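Local coordinates for Nitrate/nitrite binding protein NrtA (Synechocystis sp., PDB 2G29) that binds nitrate as the solute-binding component of the NrtABCD ABC transporter, which takes up nitrate and probably also nitrite, at residues Asp44-Ile49 with Gln268-Ala273. Sequence-based numbering, arbitrary orientation.
Sequences DAAPLI and QWCDQA
Pro47, in the first turn of helix 46-53, and Cys270, in the last turn of the long helix 253-271, bring their backbones within 6.6 Å of each other at CA, a close spacing suited to small side chains. Cys270 SG and Ala46 CB meet between the helices at 3.9 Å. A chi1 of -70° swings the sulfur opposite the residue's own carbonyl carbon and so out to this methyl. Alanine suits the place because a side chain of one methyl lets the sulfur come close to the helix. The same SG lies 4.0 Å from the backbone N of Pro47. With the pyrrolidine ring closed on it, that nitrogen has no hydrogen to donate, and SG packs against the Ala46-Pro47 peptide by van der Waals contact. Proline also suits the first turn of a helix, where a backbone N-H is not needed for the helical bonding pattern. Met279 of helix 276-284 touches both Ala46 and Cys270, adding a third helix to this buried packing. In this two-domain C-clamp with the type II periplasmic binding protein fold, helix 46-53 follows strand 36-39 of a five-stranded mixed sheet of order 2-1-3-5-4. The short 3-10 turn leading into it bears Asp44, whose OD2 forms a salt bridge with NZ of the nitrate-binding Lys240 and probably helps to position that ammonium group. At the end of helix 253-271, Asp271 OD1 hydrogen-bonds to N of Tyr322 and OD2 to N of Val324, each oxygen holding one N-H.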
ATOM      1  N   ASP A  44       0.402  -7.324  -3.005  1.00 11.07           N
ATOM      2  CA  ASP A  44      -0.817  -6.541  -3.141  1.00 10.66           C
ATOM      3  C   ASP A  44      -1.069  -5.948  -4.542  1.00 10.58           C
ATOM      4  O   ASP A  44      -2.066  -5.255  -4.763  1.00 11.27           O
ATOM      5  CB  ASP A  44      -0.948  -5.475  -2.038  1.00 10.31           C
ATOM      6  CG  ASP A  44       0.296  -4.637  -1.851  1.00 11.64           C
ATOM      7  OD1 ASP A  44       0.997  -4.340  -2.818  1.00 10.49           O
ATOM      8  OD2 ASP A  44       0.511  -4.234  -0.691  1.00 11.49           O
ATOM      9  N   ALA A  45      -0.202  -6.270  -5.496  1.00 10.42           N
ATOM     10  CA  ALA A  45      -0.426  -5.923  -6.901  1.00 10.77           C
ATOM     11  C   ALA A  45      -1.195  -7.082  -7.552  1.00 11.23           C
ATOM     12  O   ALA A  45      -1.599  -6.980  -8.698  1.00 12.72           O
ATOM     13  CB  ALA A  45       0.910  -5.753  -7.621  1.00 12.41           C
ATOM     14  N   ALA A  46      -1.386  -8.178  -6.799  1.00 11.91           N
ATOM     15  CA  ALA A  46      -2.049  -9.365  -7.375  1.00 12.55           C
ATOM     16  C   ALA A  46      -3.317  -9.110  -8.176  1.00 13.29           C
ATOM     17  O   ALA A  46      -3.471  -9.653  -9.253  1.00 14.44           O
ATOM     18  CB  ALA A  46      -2.340 -10.418  -6.302  1.00 13.66           C
ATOM     19  N   PRO A  47      -4.231  -8.287  -7.674  1.00 12.45           N
ATOM     20  CA  PRO A  47      -5.456  -8.052  -8.452  1.00 14.15           C
ATOM     21  C   PRO A  47      -5.191  -7.543  -9.868  1.00 13.66           C
ATOM     22  O   PRO A  47      -5.879  -7.943 -10.810  1.00 15.00           O
ATOM     23  CB  PRO A  47      -6.232  -7.047  -7.594  1.00 13.61           C
ATOM     24  CG  PRO A  47      -5.222  -6.447  -6.690  1.00 20.53           C
ATOM     25  CD  PRO A  47      -4.240  -7.563  -6.393  1.00 14.96           C
ATOM     26  N   LEU A  48      -4.208  -6.662 -10.051  1.00 13.38           N
ATOM     27  CA  LEU A  48      -3.937  -6.145 -11.384  1.00 13.69           C
ATOM     28  C   LEU A  48      -3.320  -7.207 -12.307  1.00 14.62           C
ATOM     29  O   LEU A  48      -3.616  -7.239 -13.517  1.00 14.25           O
ATOM     30  CB  LEU A  48      -3.005  -4.928 -11.344  1.00 15.00           C
ATOM     31  CG  LEU A  48      -3.546  -3.679 -10.649  1.00 16.83           C
ATOM     32  CD1 LEU A  48      -2.700  -2.501 -11.093  1.00 16.30           C
ATOM     33  CD2 LEU A  48      -5.010  -3.427 -10.998  1.00 17.73           C
ATOM     34  N   ILE A  49      -2.492  -8.077 -11.733  1.00 13.74           N
ATOM     35  CA  ILE A  49      -1.814  -9.140 -12.481  1.00 13.94           C
ATOM     36  C   ILE A  49      -2.804 -10.249 -12.815  1.00 15.41           C
ATOM     37  O   ILE A  49      -2.868 -10.688 -13.973  1.00 15.93           O
ATOM     38  CB  ILE A  49      -0.620  -9.660 -11.648  1.00 14.39           C
ATOM     39  CG1 ILE A  49       0.510  -8.610 -11.667  1.00 18.20           C
ATOM     40  CG2 ILE A  49      -0.097 -10.968 -12.234  1.00 15.97           C
ATOM     41  CD1 ILE A  49       0.157  -7.233 -11.209  1.00 23.52           C
ATOM     42  N   GLN A 268     -11.931 -10.392  -5.992  1.00 15.87           N
ATOM     43  CA  GLN A 268     -12.755 -11.448  -5.416  1.00 16.25           C
ATOM     44  C   GLN A 268     -12.070 -12.799  -5.605  1.00 15.06           C
ATOM     45  O   GLN A 268     -12.084 -13.650  -4.705  1.00 18.13           O
ATOM     46  CB  GLN A 268     -14.121 -11.423  -6.092  1.00 16.54           C
ATOM     47  CG  GLN A 268     -14.959 -10.235  -5.639  1.00 19.53           C
ATOM     48  CD  GLN A 268     -16.250 -10.130  -6.398  1.00 23.55           C
ATOM     49  OE1 GLN A 268     -16.310  -9.543  -7.473  1.00 26.84           O
ATOM     50  NE2 GLN A 268     -17.295 -10.709  -5.844  1.00 24.17           N
ATOM     51  N   TRP A 269     -11.470 -12.979  -6.768  1.00 15.04           N
ATOM     52  CA  TRP A 269     -10.761 -14.228  -7.070  1.00 15.27           C
ATOM     53  C   TRP A 269      -9.551 -14.395  -6.141  1.00 15.67           C
ATOM     54  O   TRP A 269      -9.348 -15.446  -5.533  1.00 16.73           O
ATOM     55  CB  TRP A 269     -10.276 -14.221  -8.503  1.00 15.21           C
ATOM     56  CG  TRP A 269      -9.744 -15.574  -8.948  1.00 18.32           C
ATOM     57  CD1 TRP A 269     -10.475 -16.609  -9.461  1.00 18.23           C
ATOM     58  CD2 TRP A 269      -8.394 -16.036  -8.868  1.00 16.83           C
ATOM     59  NE1 TRP A 269      -9.664 -17.688  -9.710  1.00 19.93           N
ATOM     60  CE2 TRP A 269      -8.379 -17.364  -9.360  1.00 17.82           C
ATOM     61  CE3 TRP A 269      -7.188 -15.458  -8.430  1.00 17.28           C
ATOM     62  CZ2 TRP A 269      -7.211 -18.123  -9.424  1.00 19.61           C
ATOM     63  CZ3 TRP A 269      -6.027 -16.216  -8.494  1.00 16.71           C
ATOM     64  CH2 TRP A 269      -6.044 -17.537  -8.993  1.00 17.84           C
ATOM     65  N   CYS A 270      -8.720 -13.352  -6.057  1.00 16.01           N
ATOM     66  CA  CYS A 270      -7.544 -13.409  -5.197  1.00 15.77           C
ATOM     67  C   CYS A 270      -7.850 -13.586  -3.713  1.00 15.62           C
ATOM     68  O   CYS A 270      -7.050 -14.128  -2.961  1.00 17.93           O
ATOM     69  CB  CYS A 270      -6.720 -12.128  -5.342  1.00 16.33           C
ATOM     70  SG  CYS A 270      -5.885 -11.893  -6.879  1.00 16.54           S
ATOM     71  N   ASP A 271      -9.000 -13.101  -3.279  1.00 15.69           N
ATOM     72  CA  ASP A 271      -9.378 -13.180  -1.874  1.00 17.02           C
ATOM     73  C   ASP A 271      -9.809 -14.561  -1.392  1.00 17.94           C
ATOM     74  O   ASP A 271      -9.896 -14.782  -0.203  1.00 19.28           O
ATOM     75  CB  ASP A 271     -10.503 -12.170  -1.614  1.00 17.67           C
ATOM     76  CG  ASP A 271     -10.404 -11.509  -0.260  1.00 19.42           C
ATOM     77  OD1 ASP A 271      -9.275 -11.135   0.128  1.00 18.91           O
ATOM     78  OD2 ASP A 271     -11.455 -11.355   0.411  1.00 20.75           O
ATOM     79  N   GLN A 272     -10.075 -15.485  -2.313  1.00 19.44           N
ATOM     80  CA  GLN A 272     -10.520 -16.824  -1.917  1.00 20.34           C
ATOM     81  C   GLN A 272      -9.389 -17.748  -1.467  1.00 19.20           C
ATOM     82  O   GLN A 272      -8.390 -17.875  -2.173  1.00 20.33           O
ATOM     83  CB  GLN A 272     -11.271 -17.509  -3.077  1.00 21.58           C
ATOM     84  CG  GLN A 272     -12.649 -16.909  -3.438  1.00 27.13           C
ATOM     85  CD  GLN A 272     -13.515 -17.860  -4.280  1.00 31.64           C
ATOM     86  OE1 GLN A 272     -14.639 -17.527  -4.661  1.00 35.78           O
ATOM     87  NE2 GLN A 272     -12.990 -19.048  -4.565  1.00 34.93           N
ATOM     88  N   ALA A 273      -9.562 -18.413  -0.319  1.00 20.02           N
ATOM     89  CA  ALA A 273      -8.550 -19.346   0.183  1.00 19.86           C
ATOM     90  C   ALA A 273      -8.202 -20.389  -0.866  1.00 20.20           C
ATOM     91  O   ALA A 273      -7.039 -20.749  -1.040  1.00 19.86           O
ATOM     92  CB  ALA A 273      -9.047 -20.034   1.447  1.00 20.26           C
TER